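Local coordinates for protein lipase (Photobacterium sp. M37, PDB 2ORY) that hydrolyses triacylglycerols as a cold-adapted lipase of the alpha/beta hydrolase fold, releasing fatty acids from the glycerol backbone, at residues Q7-A11 with M320-I326; W56-V60 with A71-V75; A217-D221 with K284-A288. One frame throughout, in Å; residues are numbered along the deposited sequence.

Interaction 1 (Q7-A11 with M320-I326)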
ATOM      1  N   GLN A   7     -13.521  -4.951  -0.079  1.00 28.14           N
ATOM      2  CA  GLN A   7     -13.148  -6.234  -0.664  1.00 30.28           C
ATOM      3  C   GLN A   7     -12.703  -6.036  -2.112  1.00 31.39           C
ATOM      4  O   GLN A   7     -11.787  -6.703  -2.600  1.00 32.39           O
ATOM      5  CB  GLN A   7     -14.335  -7.197  -0.630  1.00 28.47           C
ATOM      6  CG  GLN A   7     -14.816  -7.526   0.766  1.00 34.94           C
ATOM      7  CD  GLN A   7     -16.019  -8.437   0.736  1.00 40.38           C
ATOM      8  OE1 GLN A   7     -17.091  -8.052   0.268  1.00 39.66           O
ATOM      9  NE2 GLN A   7     -15.846  -9.658   1.221  1.00 36.53           N
ATOM     10  N   LEU A   8     -13.351  -5.111  -2.802  1.00 28.36           N
ATOM     11  CA  LEU A   8     -12.997  -4.859  -4.183  1.00 29.03           C
ATOM     12  C   LEU A   8     -11.606  -4.288  -4.270  1.00 27.13           C
ATOM     13  O   LEU A   8     -10.801  -4.752  -5.063  1.00 37.39           O
ATOM     14  CB  LEU A   8     -13.991  -3.902  -4.831  1.00 27.89           C
ATOM     15  CG  LEU A   8     -13.721  -3.586  -6.301  1.00 30.75           C
ATOM     16  CD1 LEU A   8     -13.807  -4.861  -7.129  1.00 31.35           C
ATOM     17  CD2 LEU A   8     -14.749  -2.576  -6.785  1.00 34.26           C
ATOM     18  N   MET A   9     -11.322  -3.277  -3.459  1.00 30.14           N
ATOM     19  CA  MET A   9     -10.002  -2.660  -3.440  1.00 27.98           C
ATOM     20  C   MET A   9      -8.903  -3.645  -2.986  1.00 25.21           C
ATOM     21  O   MET A   9      -7.740  -3.496  -3.355  1.00 26.46           O
ATOM     22  CB  MET A   9     -10.017  -1.426  -2.532  1.00 25.05           C
ATOM     23  CG  MET A   9     -10.966  -0.307  -2.977  1.00 28.43           C
ATOM     24  SD  MET A   9     -10.838   0.202  -4.707  1.00 25.99           S
ATOM     25  CE  MET A   9      -9.452   1.135  -4.678  1.00 41.99           C
ATOM     26  N   LEU A  10      -9.263  -4.632  -2.170  1.00 26.75           N
ATOM     27  CA  LEU A  10      -8.293  -5.637  -1.725  1.00 25.64           C
ATOM     28  C   LEU A  10      -7.883  -6.422  -2.962  1.00 26.97           C
ATOM     29  O   LEU A  10      -6.720  -6.774  -3.135  1.00 27.84           O
ATOM     30  CB  LEU A  10      -8.922  -6.604  -0.718  1.00 26.30           C
ATOM     31  CG  LEU A  10      -7.955  -7.690  -0.223  1.00 30.21           C
ATOM     32  CD1 LEU A  10      -6.876  -7.011   0.634  1.00 25.42           C
ATOM     33  CD2 LEU A  10      -8.685  -8.757   0.583  1.00 22.41           C
ATOM     34  N   ALA A  11      -8.868  -6.691  -3.820  1.00 26.47           N
ATOM     35  CA  ALA A  11      -8.643  -7.416  -5.062  1.00 23.18           C
ATOM     36  C   ALA A  11      -7.703  -6.652  -5.991  1.00 25.21           C
ATOM     37  O   ALA A  11      -6.842  -7.241  -6.639  1.00 25.09           O
ATOM     38  CB  ALA A  11      -9.988  -7.677  -5.766  1.00 25.37           C
ATOM     39  N   MET A 320     -11.081 -11.343   5.494  1.00 35.86           N
ATOM     40  CA  MET A 320     -12.088 -10.597   4.753  1.00 35.65           C
ATOM     41  C   MET A 320     -12.905 -11.493   3.837  1.00 36.03           C
ATOM     42  O   MET A 320     -13.560 -11.013   2.911  1.00 40.18           O
ATOM     43  CB  MET A 320     -11.421  -9.476   3.939  1.00 29.18           C
ATOM     44  CG  MET A 320     -10.942  -8.281   4.770  1.00 29.27           C
ATOM     45  SD  MET A 320     -10.239  -6.885   3.800  1.00 34.45           S
ATOM     46  CE  MET A 320      -8.552  -7.080   4.215  1.00 41.55           C
ATOM     47  N   GLY A 321     -12.864 -12.794   4.106  1.00 35.94           N
ATOM     48  CA  GLY A 321     -13.605 -13.756   3.309  1.00 34.36           C
ATOM     49  C   GLY A 321     -13.321 -13.715   1.821  1.00 35.82           C
ATOM     50  O   GLY A 321     -14.234 -13.835   1.002  1.00 40.60           O
ATOM     51  N   MET A 322     -12.056 -13.580   1.456  1.00 32.48           N
ATOM     52  CA  MET A 322     -11.700 -13.491   0.050  1.00 34.12           C
ATOM     53  C   MET A 322     -10.778 -14.620  -0.416  1.00 36.75           C
ATOM     54  O   MET A 322     -10.294 -14.612  -1.557  1.00 32.70           O
ATOM     55  CB  MET A 322     -11.042 -12.133  -0.212  1.00 34.19           C
ATOM     56  CG  MET A 322     -11.985 -10.940  -0.112  1.00 37.20           C
ATOM     57  SD  MET A 322     -13.054 -10.823  -1.543  1.00 46.39           S
ATOM     58  CE  MET A 322     -12.031  -9.883  -2.648  1.00 34.69           C
ATOM     59  N   MET A 323     -10.552 -15.592   0.463  1.00 39.37           N
ATOM     60  CA  MET A 323      -9.685 -16.723   0.148  1.00 44.65           C
ATOM     61  C   MET A 323     -10.032 -17.390  -1.176  1.00 47.10           C
ATOM     62  O   MET A 323      -9.149 -17.698  -1.970  1.00 49.75           O
ATOM     63  CB  MET A 323      -9.727 -17.752   1.283  1.00 47.92           C
ATOM     64  CG  MET A 323      -8.983 -17.314   2.541  1.00 44.53           C
ATOM     65  SD  MET A 323      -7.256 -16.917   2.164  1.00 50.28           S
ATOM     66  CE  MET A 323      -6.438 -18.451   2.570  1.00 47.49           C
ATOM     67  N   ASP A 324     -11.312 -17.594  -1.438  1.00 46.28           N
ATOM     68  CA  ASP A 324     -11.700 -18.241  -2.681  1.00 46.51           C
ATOM     69  C   ASP A 324     -11.810 -17.249  -3.814  1.00 45.44           C
ATOM     70  O   ASP A 324     -12.063 -17.634  -4.952  1.00 44.95           O
ATOM     71  CB  ASP A 324     -13.033 -18.956  -2.492  1.00 54.83           C
ATOM     72  CG  ASP A 324     -12.954 -20.061  -1.460  1.00 64.25           C
ATOM     73  OD1 ASP A 324     -14.002 -20.393  -0.867  1.00 70.17           O
ATOM     74  OD2 ASP A 324     -11.845 -20.605  -1.245  1.00 69.64           O
ATOM     75  N   ASP A 325     -11.599 -15.974  -3.498  1.00 43.02           N
ATOM     76  CA  ASP A 325     -11.707 -14.905  -4.484  1.00 39.84           C
ATOM     77  C   ASP A 325     -10.396 -14.343  -5.039  1.00 43.40           C
ATOM     78  O   ASP A 325     -10.377 -13.826  -6.167  1.00 42.56           O
ATOM     79  CB  ASP A 325     -12.539 -13.770  -3.900  1.00 42.27           C
ATOM     80  CG  ASP A 325     -13.975 -14.175  -3.663  1.00 47.50           C
ATOM     81  OD1 ASP A 325     -14.686 -14.408  -4.668  1.00 48.79           O
ATOM     82  OD2 ASP A 325     -14.388 -14.276  -2.483  1.00 50.12           O
ATOM     83  N   ILE A 326      -9.319 -14.438  -4.254  1.00 38.37           N
ATOM     84  CA  ILE A 326      -7.999 -13.937  -4.651  1.00 35.52           C
ATOM     85  C   ILE A 326      -6.975 -15.080  -4.731  1.00 33.76           C
ATOM     86  O   ILE A 326      -6.547 -15.616  -3.709  1.00 32.82           O
ATOM     87  CB  ILE A 326      -7.533 -12.879  -3.647  1.00 37.80           C
ATOM     88  CG1 ILE A 326      -8.503 -11.694  -3.705  1.00 34.09           C
ATOM     89  CG2 ILE A 326      -6.087 -12.480  -3.920  1.00 33.92           C
ATOM     90  CD1 ILE A 326      -8.189 -10.562  -2.733  1.00 34.00           C
TER
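Leu10 overlaps three side chains of the 320-326 loop, its two methyl groups lying among Met320, Met322 and Ile326. The loop begins with a Schellman motif that ends helix 304-319, with Gly321 at the positive-phi C-prime position; beyond this helix end the chain passes alongside helix 5-15 of the alpha/beta hydrolase fold, from Gln7 at Met320 to Ala11 at Ile326. Leu10 and Met320 reach toward each other tip to tip, CD1 of the leucine 4.0 Å from CE of the methionine. Leu10 CD2 lies 3.8 Å from Ile326 CD1, the two side chains crossing at about a right angle, and also touches Met322 CG. The CB of Leu10 already faces the loop, and a chi1 of 179° extends the two methyls among the methionines. Leu10 also touches Tyr316 of helix 304-319 and Phe206 of strand 199-206.

Nearer the surface, the extended side chain of Gln7 supplies the polar link. Its NE2 donates to Met320 O at 3.1 Å, with the acceptor close to the amide plane and an N-H...O angle of 156°. OE1 of the same amide accepts from Thr4 N, and the two bonds together limit rotation of the group. Farther along the loop, Asp325 is tied to Tyr3 near the N-terminus. In the folded Met322, chi2 (-75°) places SD 4.0 Å from Gln7 CB, and chi3 then turns the methyl toward the helix backbone: CE ends 3.2 Å from Gln7 O, with Ala11 CB beside it at 4.3 Å.

Interaction 2 (W56-V60 with A71-V75)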
ATOM      1  N   TRP A  56      -4.128   3.222 -17.480  1.00 26.29           N
ATOM      2  CA  TRP A  56      -2.829   3.856 -17.264  1.00 25.63           C
ATOM      3  C   TRP A  56      -1.932   2.868 -16.558  1.00 22.36           C
ATOM      4  O   TRP A  56      -2.285   2.341 -15.502  1.00 20.80           O
ATOM      5  CB  TRP A  56      -2.932   5.114 -16.415  1.00 23.43           C
ATOM      6  CG  TRP A  56      -1.604   5.821 -16.338  1.00 26.60           C
ATOM      7  CD1 TRP A  56      -1.166   6.817 -17.154  1.00 21.32           C
ATOM      8  CD2 TRP A  56      -0.568   5.619 -15.362  1.00 18.06           C
ATOM      9  NE1 TRP A  56       0.064   7.266 -16.745  1.00 22.07           N
ATOM     10  CE2 TRP A  56       0.457   6.549 -15.649  1.00 20.31           C
ATOM     11  CE3 TRP A  56      -0.411   4.747 -14.274  1.00 23.46           C
ATOM     12  CZ2 TRP A  56       1.631   6.638 -14.883  1.00 21.40           C
ATOM     13  CZ3 TRP A  56       0.766   4.834 -13.505  1.00 24.23           C
ATOM     14  CH2 TRP A  56       1.768   5.775 -13.818  1.00 23.77           C
ATOM     15  N   GLY A  57      -0.766   2.621 -17.144  1.00 21.71           N
ATOM     16  CA  GLY A  57       0.154   1.665 -16.564  1.00 17.47           C
ATOM     17  C   GLY A  57      -0.200   0.269 -17.044  1.00 22.87           C
ATOM     18  O   GLY A  57      -1.010   0.115 -17.962  1.00 24.92           O
ATOM     19  N   PRO A  58       0.394  -0.774 -16.444  1.00 25.05           N
ATOM     20  CA  PRO A  58       1.352  -0.598 -15.340  1.00 28.42           C
ATOM     21  C   PRO A  58       2.675   0.130 -15.632  1.00 30.84           C
ATOM     22  O   PRO A  58       3.351  -0.145 -16.628  1.00 35.46           O
ATOM     23  CB  PRO A  58       1.577  -2.030 -14.843  1.00 22.60           C
ATOM     24  CG  PRO A  58       1.365  -2.868 -16.066  1.00 22.65           C
ATOM     25  CD  PRO A  58       0.182  -2.201 -16.749  1.00 24.26           C
ATOM     26  N   ALA A  59       3.004   1.089 -14.768  1.00 27.35           N
ATOM     27  CA  ALA A  59       4.261   1.824 -14.842  1.00 28.61           C
ATOM     28  C   ALA A  59       5.105   1.168 -13.742  1.00 30.96           C
ATOM     29  O   ALA A  59       4.725   1.162 -12.561  1.00 23.14           O
ATOM     30  CB  ALA A  59       4.048   3.289 -14.524  1.00 30.45           C
ATOM     31  N   VAL A  60       6.246   0.618 -14.129  1.00 31.33           N
ATOM     32  CA  VAL A  60       7.093  -0.093 -13.182  1.00 30.05           C
ATOM     33  C   VAL A  60       8.423   0.584 -12.917  1.00 29.71           C
ATOM     34  O   VAL A  60       9.038   1.131 -13.825  1.00 27.81           O
ATOM     35  CB  VAL A  60       7.383  -1.541 -13.693  1.00 31.59           C
ATOM     36  CG1 VAL A  60       8.178  -2.322 -12.655  1.00 30.90           C
ATOM     37  CG2 VAL A  60       6.072  -2.262 -14.019  1.00 26.10           C
ATOM     38  N   ALA A  71       8.678  -0.779  -7.365  1.00 23.59           N
ATOM     39  CA  ALA A  71       7.369  -0.147  -7.214  1.00 28.27           C
ATOM     40  C   ALA A  71       6.586  -0.265  -8.502  1.00 28.91           C
ATOM     41  O   ALA A  71       7.170  -0.433  -9.577  1.00 27.82           O
ATOM     42  CB  ALA A  71       7.532   1.299  -6.843  1.00 29.57           C
ATOM     43  N   MET A  72       5.264  -0.179  -8.388  1.00 28.22           N
ATOM     44  CA  MET A  72       4.386  -0.269  -9.549  1.00 27.87           C
ATOM     45  C   MET A  72       3.065   0.440  -9.285  1.00 27.15           C
ATOM     46  O   MET A  72       2.532   0.380  -8.177  1.00 22.41           O
ATOM     47  CB  MET A  72       4.093  -1.730  -9.904  1.00 25.90           C
ATOM     48  CG  MET A  72       3.343  -1.910 -11.240  1.00 31.26           C
ATOM     49  SD  MET A  72       1.516  -1.695 -11.166  1.00 34.07           S
ATOM     50  CE  MET A  72       1.004  -3.361 -10.984  1.00 26.76           C
ATOM     51  N   MET A  73       2.547   1.121 -10.304  1.00 26.07           N
ATOM     52  CA  MET A  73       1.270   1.805 -10.174  1.00 27.87           C
ATOM     53  C   MET A  73       0.514   1.728 -11.491  1.00 31.14           C
ATOM     54  O   MET A  73       1.124   1.773 -12.570  1.00 30.86           O
ATOM     55  CB  MET A  73       1.478   3.275  -9.766  1.00 29.33           C
ATOM     56  CG  MET A  73       0.185   4.111  -9.672  1.00 16.95           C
ATOM     57  SD  MET A  73       0.495   5.666  -8.880  1.00 20.35           S
ATOM     58  CE  MET A  73       1.587   6.455 -10.111  1.00 17.53           C
ATOM     59  N   TYR A  74      -0.801   1.551 -11.394  1.00 26.45           N
ATOM     60  CA  TYR A  74      -1.669   1.520 -12.568  1.00 25.16           C
ATOM     61  C   TYR A  74      -3.020   2.117 -12.173  1.00 28.08           C
ATOM     62  O   TYR A  74      -3.304   2.329 -10.978  1.00 20.33           O
ATOM     63  CB  TYR A  74      -1.835   0.088 -13.124  1.00 27.79           C
ATOM     64  CG  TYR A  74      -2.560  -0.902 -12.229  1.00 28.59           C
ATOM     65  CD1 TYR A  74      -3.874  -1.258 -12.479  1.00 32.62           C
ATOM     66  CD2 TYR A  74      -1.940  -1.444 -11.105  1.00 30.27           C
ATOM     67  CE1 TYR A  74      -4.562  -2.126 -11.627  1.00 35.83           C
ATOM     68  CE2 TYR A  74      -2.619  -2.310 -10.240  1.00 30.53           C
ATOM     69  CZ  TYR A  74      -3.931  -2.642 -10.506  1.00 34.29           C
ATOM     70  OH  TYR A  74      -4.632  -3.440  -9.632  1.00 31.36           O
ATOM     71  N   VAL A  75      -3.828   2.428 -13.184  1.00 29.04           N
ATOM     72  CA  VAL A  75      -5.158   2.988 -12.976  1.00 32.31           C
ATOM     73  C   VAL A  75      -6.207   2.161 -13.739  1.00 30.60           C
ATOM     74  O   VAL A  75      -6.055   1.920 -14.935  1.00 30.30           O
ATOM     75  CB  VAL A  75      -5.227   4.451 -13.472  1.00 32.71           C
ATOM     76  CG1 VAL A  75      -6.574   5.050 -13.121  1.00 35.29           C
ATOM     77  CG2 VAL A  75      -4.094   5.271 -12.865  1.00 27.48           C
TER
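Trp56 turns the edge of its indole to the neighbouring strand: CB rests 3.7 Å from Val75 CG2, CE3 comes near Tyr74 CA at the ring edge, CZ3 approaches Met73 O, and CH2 ends 3.8 Å from Met73 CE. A chi1 of -174° sets the indole beside its own carbonyl carbon, from where it reaches past Tyr74 to Met73, whose side chain it crosses obliquely; NE1 is bound by Lys150 O beyond the hairpin.

The two segments form the antiparallel hairpin at one margin of the central sheet. Trp56 with Val75 and Ala59 with Met73 are hydrogen-bonded pairs, separated by a beta bulge at Gly57 and the cis-peptide Pro58. Ala59 N donates almost straight to Met73 O at 3.0 Å (179°), and Val75 N donates to Trp56 O at 2.8 Å, whereas the return bond from Trp56 N is weak. On the face that carries Met72 and Val60, Met72 SD meets Pro58 CB at 3.7 Å, and helix 30-43 covers both residues through Leu34 and Met37.

Backbone bonds on both sides of the bulge keep the strands joined, while the side chains that meet are thioether, indole and aliphatic groups, so their contribution is largely apolar and dispersive.

Interaction 3 (A217-D221 with K284-A288)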
ATOM      1  N   ALA A 217      -0.137  12.920  10.091  1.00 29.01           N
ATOM      2  CA  ALA A 217      -1.258  12.003  10.262  1.00 29.87           C
ATOM      3  C   ALA A 217      -2.532  12.737  10.683  1.00 28.20           C
ATOM      4  O   ALA A 217      -3.619  12.422  10.203  1.00 29.88           O
ATOM      5  CB  ALA A 217      -0.903  10.930  11.305  1.00 32.26           C
ATOM      6  N   ASP A 218      -2.413  13.703  11.590  1.00 30.94           N
ATOM      7  CA  ASP A 218      -3.601  14.459  12.011  1.00 30.12           C
ATOM      8  C   ASP A 218      -4.123  15.325  10.844  1.00 26.22           C
ATOM      9  O   ASP A 218      -5.328  15.451  10.634  1.00 27.02           O
ATOM     10  CB  ASP A 218      -3.286  15.333  13.230  1.00 29.53           C
ATOM     11  CG  ASP A 218      -3.165  14.528  14.522  1.00 32.25           C
ATOM     12  OD1 ASP A 218      -3.732  13.413  14.599  1.00 33.86           O
ATOM     13  OD2 ASP A 218      -2.511  15.023  15.469  1.00 34.19           O
ATOM     14  N   TYR A 219      -3.222  15.920  10.078  1.00 25.63           N
ATOM     15  CA  TYR A 219      -3.671  16.701   8.949  1.00 25.64           C
ATOM     16  C   TYR A 219      -4.387  15.762   7.972  1.00 29.06           C
ATOM     17  O   TYR A 219      -5.476  16.070   7.473  1.00 28.00           O
ATOM     18  CB  TYR A 219      -2.500  17.368   8.254  1.00 26.29           C
ATOM     19  CG  TYR A 219      -2.898  18.046   6.976  1.00 29.57           C
ATOM     20  CD1 TYR A 219      -3.725  19.174   6.986  1.00 28.61           C
ATOM     21  CD2 TYR A 219      -2.471  17.552   5.743  1.00 30.38           C
ATOM     22  CE1 TYR A 219      -4.109  19.789   5.798  1.00 24.66           C
ATOM     23  CE2 TYR A 219      -2.859  18.161   4.552  1.00 25.58           C
ATOM     24  CZ  TYR A 219      -3.674  19.271   4.588  1.00 28.96           C
ATOM     25  OH  TYR A 219      -4.073  19.848   3.401  1.00 34.89           O
ATOM     26  N   PHE A 220      -3.778  14.611   7.693  1.00 30.58           N
ATOM     27  CA  PHE A 220      -4.398  13.628   6.791  1.00 27.27           C
ATOM     28  C   PHE A 220      -5.836  13.264   7.238  1.00 23.93           C
ATOM     29  O   PHE A 220      -6.759  13.225   6.421  1.00 25.78           O
ATOM     30  CB  PHE A 220      -3.564  12.346   6.741  1.00 25.36           C
ATOM     31  CG  PHE A 220      -4.144  11.290   5.857  1.00 23.00           C
ATOM     32  CD1 PHE A 220      -3.786  11.218   4.515  1.00 27.11           C
ATOM     33  CD2 PHE A 220      -5.080  10.387   6.351  1.00 21.61           C
ATOM     34  CE1 PHE A 220      -4.355  10.258   3.675  1.00 24.89           C
ATOM     35  CE2 PHE A 220      -5.658   9.427   5.525  1.00 22.75           C
ATOM     36  CZ  PHE A 220      -5.293   9.362   4.183  1.00 29.35           C
ATOM     37  N   ASP A 221      -6.010  12.979   8.526  1.00 23.91           N
ATOM     38  CA  ASP A 221      -7.317  12.614   9.066  1.00 27.05           C
ATOM     39  C   ASP A 221      -8.344  13.709   8.823  1.00 28.08           C
ATOM     40  O   ASP A 221      -9.452  13.457   8.335  1.00 27.18           O
ATOM     41  CB  ASP A 221      -7.212  12.338  10.568  1.00 27.40           C
ATOM     42  CG  ASP A 221      -6.533  11.017  10.866  1.00 29.32           C
ATOM     43  OD1 ASP A 221      -6.214  10.290   9.897  1.00 30.06           O
ATOM     44  OD2 ASP A 221      -6.325  10.705  12.060  1.00 28.80           O
ATOM     45  N   LYS A 284       3.299   8.282  13.576  1.00 23.94           N
ATOM     46  CA  LYS A 284       1.945   7.893  13.969  1.00 24.67           C
ATOM     47  C   LYS A 284       1.071   7.470  12.795  1.00 28.71           C
ATOM     48  O   LYS A 284       1.150   8.026  11.700  1.00 25.53           O
ATOM     49  CB  LYS A 284       1.244   9.037  14.707  1.00 25.49           C
ATOM     50  CG  LYS A 284      -0.100   8.609  15.291  1.00 36.84           C
ATOM     51  CD  LYS A 284      -0.744   9.653  16.173  1.00 32.98           C
ATOM     52  CE  LYS A 284      -1.569  10.638  15.371  1.00 40.66           C
ATOM     53  NZ  LYS A 284      -2.452  11.490  16.251  1.00 39.05           N
ATOM     54  N   GLN A 285       0.221   6.491  13.055  1.00 26.71           N
ATOM     55  CA  GLN A 285      -0.675   5.929  12.061  1.00 26.59           C
ATOM     56  C   GLN A 285      -1.763   6.943  11.722  1.00 29.78           C
ATOM     57  O   GLN A 285      -2.153   7.737  12.576  1.00 26.77           O
ATOM     58  CB  GLN A 285      -1.298   4.679  12.673  1.00 23.48           C
ATOM     59  CG  GLN A 285      -1.475   3.427  11.818  1.00 34.67           C
ATOM     60  CD  GLN A 285      -0.581   3.313  10.594  1.00 29.15           C
ATOM     61  OE1 GLN A 285      -0.740   4.061   9.635  1.00 23.13           O
ATOM     62  NE2 GLN A 285       0.344   2.348  10.612  1.00 21.49           N
ATOM     63  N   ILE A 286      -2.221   6.927  10.467  1.00 30.98           N
ATOM     64  CA  ILE A 286      -3.316   7.779  10.008  1.00 29.63           C
ATOM     65  C   ILE A 286      -4.515   6.969  10.483  1.00 28.98           C
ATOM     66  O   ILE A 286      -4.422   5.743  10.569  1.00 21.90           O
ATOM     67  CB  ILE A 286      -3.371   7.892   8.455  1.00 30.42           C
ATOM     68  CG1 ILE A 286      -3.332   6.490   7.833  1.00 33.41           C
ATOM     69  CG2 ILE A 286      -2.236   8.767   7.943  1.00 29.31           C
ATOM     70  CD1 ILE A 286      -3.412   6.475   6.308  1.00 31.69           C
ATOM     71  N   LYS A 287      -5.635   7.629  10.772  1.00 29.57           N
ATOM     72  CA  LYS A 287      -6.814   6.930  11.301  1.00 26.38           C
ATOM     73  C   LYS A 287      -6.310   5.920  12.336  1.00 26.54           C
ATOM     74  O   LYS A 287      -6.601   4.730  12.278  1.00 26.42           O
ATOM     75  CB  LYS A 287      -7.582   6.222  10.182  1.00 27.88           C
ATOM     76  CG  LYS A 287      -7.905   7.107   8.966  1.00 24.83           C
ATOM     77  CD  LYS A 287      -8.751   8.347   9.302  1.00 31.37           C
ATOM     78  CE  LYS A 287     -10.104   7.979   9.901  1.00 32.36           C
ATOM     79  NZ  LYS A 287     -10.988   7.276   8.936  1.00 26.12           N
ATOM     80  N   ALA A 288      -5.537   6.419  13.289  1.00 28.23           N
ATOM     81  CA  ALA A 288      -4.967   5.579  14.334  1.00 33.43           C
ATOM     82  C   ALA A 288      -5.972   4.924  15.287  1.00 35.40           C
ATOM     83  O   ALA A 288      -5.640   3.952  15.962  1.00 38.52           O
ATOM     84  CB  ALA A 288      -3.950   6.385  15.136  1.00 31.73           C
TER
HETATM   85  O   HOH W   1      -4.571   8.973  13.195  1.00 29.23           O
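Phe220 and Ile286 form the closely packed inner part of the contact. Ile286 CG2 sits 3.6 Å from Phe220 CD2, approaching the ring obliquely, while CD1 makes an off-centre CH-pi contact 4.3 Å from the ring centroid. The branch of Ile286 leading to CD1 starts between the backbone N and the carbonyl carbon (chi1 51°), which brings CD1 to CE2 and CZ while CG2 lies by CD2 and CG. Beside them, Ala217 CB lies against the carbonyls of Lys284 and Gln285.

In the alpha/beta hydrolase fold this pairs helix 214-224, which follows strand 199-206, with the long connection between helices 265-278 and 304-319. Ser181 of helix 175-189 touches both Phe220 and Ile286 on the buried side.

Polar groups take over toward solvent. Asp221 OD1 accepts from Lys287 N at 2.9 Å through its syn lone pair, and a water donates to Asp221 OD2 and Gln285 O while accepting from Ala288 N. Lys287 curls back so that its CD passes 3.3 Å from the same OD1, but its NZ is bound by Cys228 O and Gly225 O. At the exposed margin, Lys284 NZ and Asp218 OD1 close a salt bridge of 2.8 Å, the nitrogen lying 28° out of the carboxylate plane.

One contact lies within the central sheet and two beside it; none touches another. Interaction 1 spans nearly the whole chain, bringing helix 5-15 to the loop after helix 304-319, and the other two fall in sequence between its ends: the hairpin of interaction 2 first, then interaction 3. Interaction 2 forms the 52-63 margin of the sheet, while interactions 1 and 3 lie by elements touching or following strand 199-206 at the other margin. Centres of 1 and 2 are about 21 Å apart, and that of interaction 3 is about 26 Å from each. Interaction 1 ties the N-terminal helix to the turn ending helix 304-319, which carries His312 of a probable Ser174-His312-Asp236 triad.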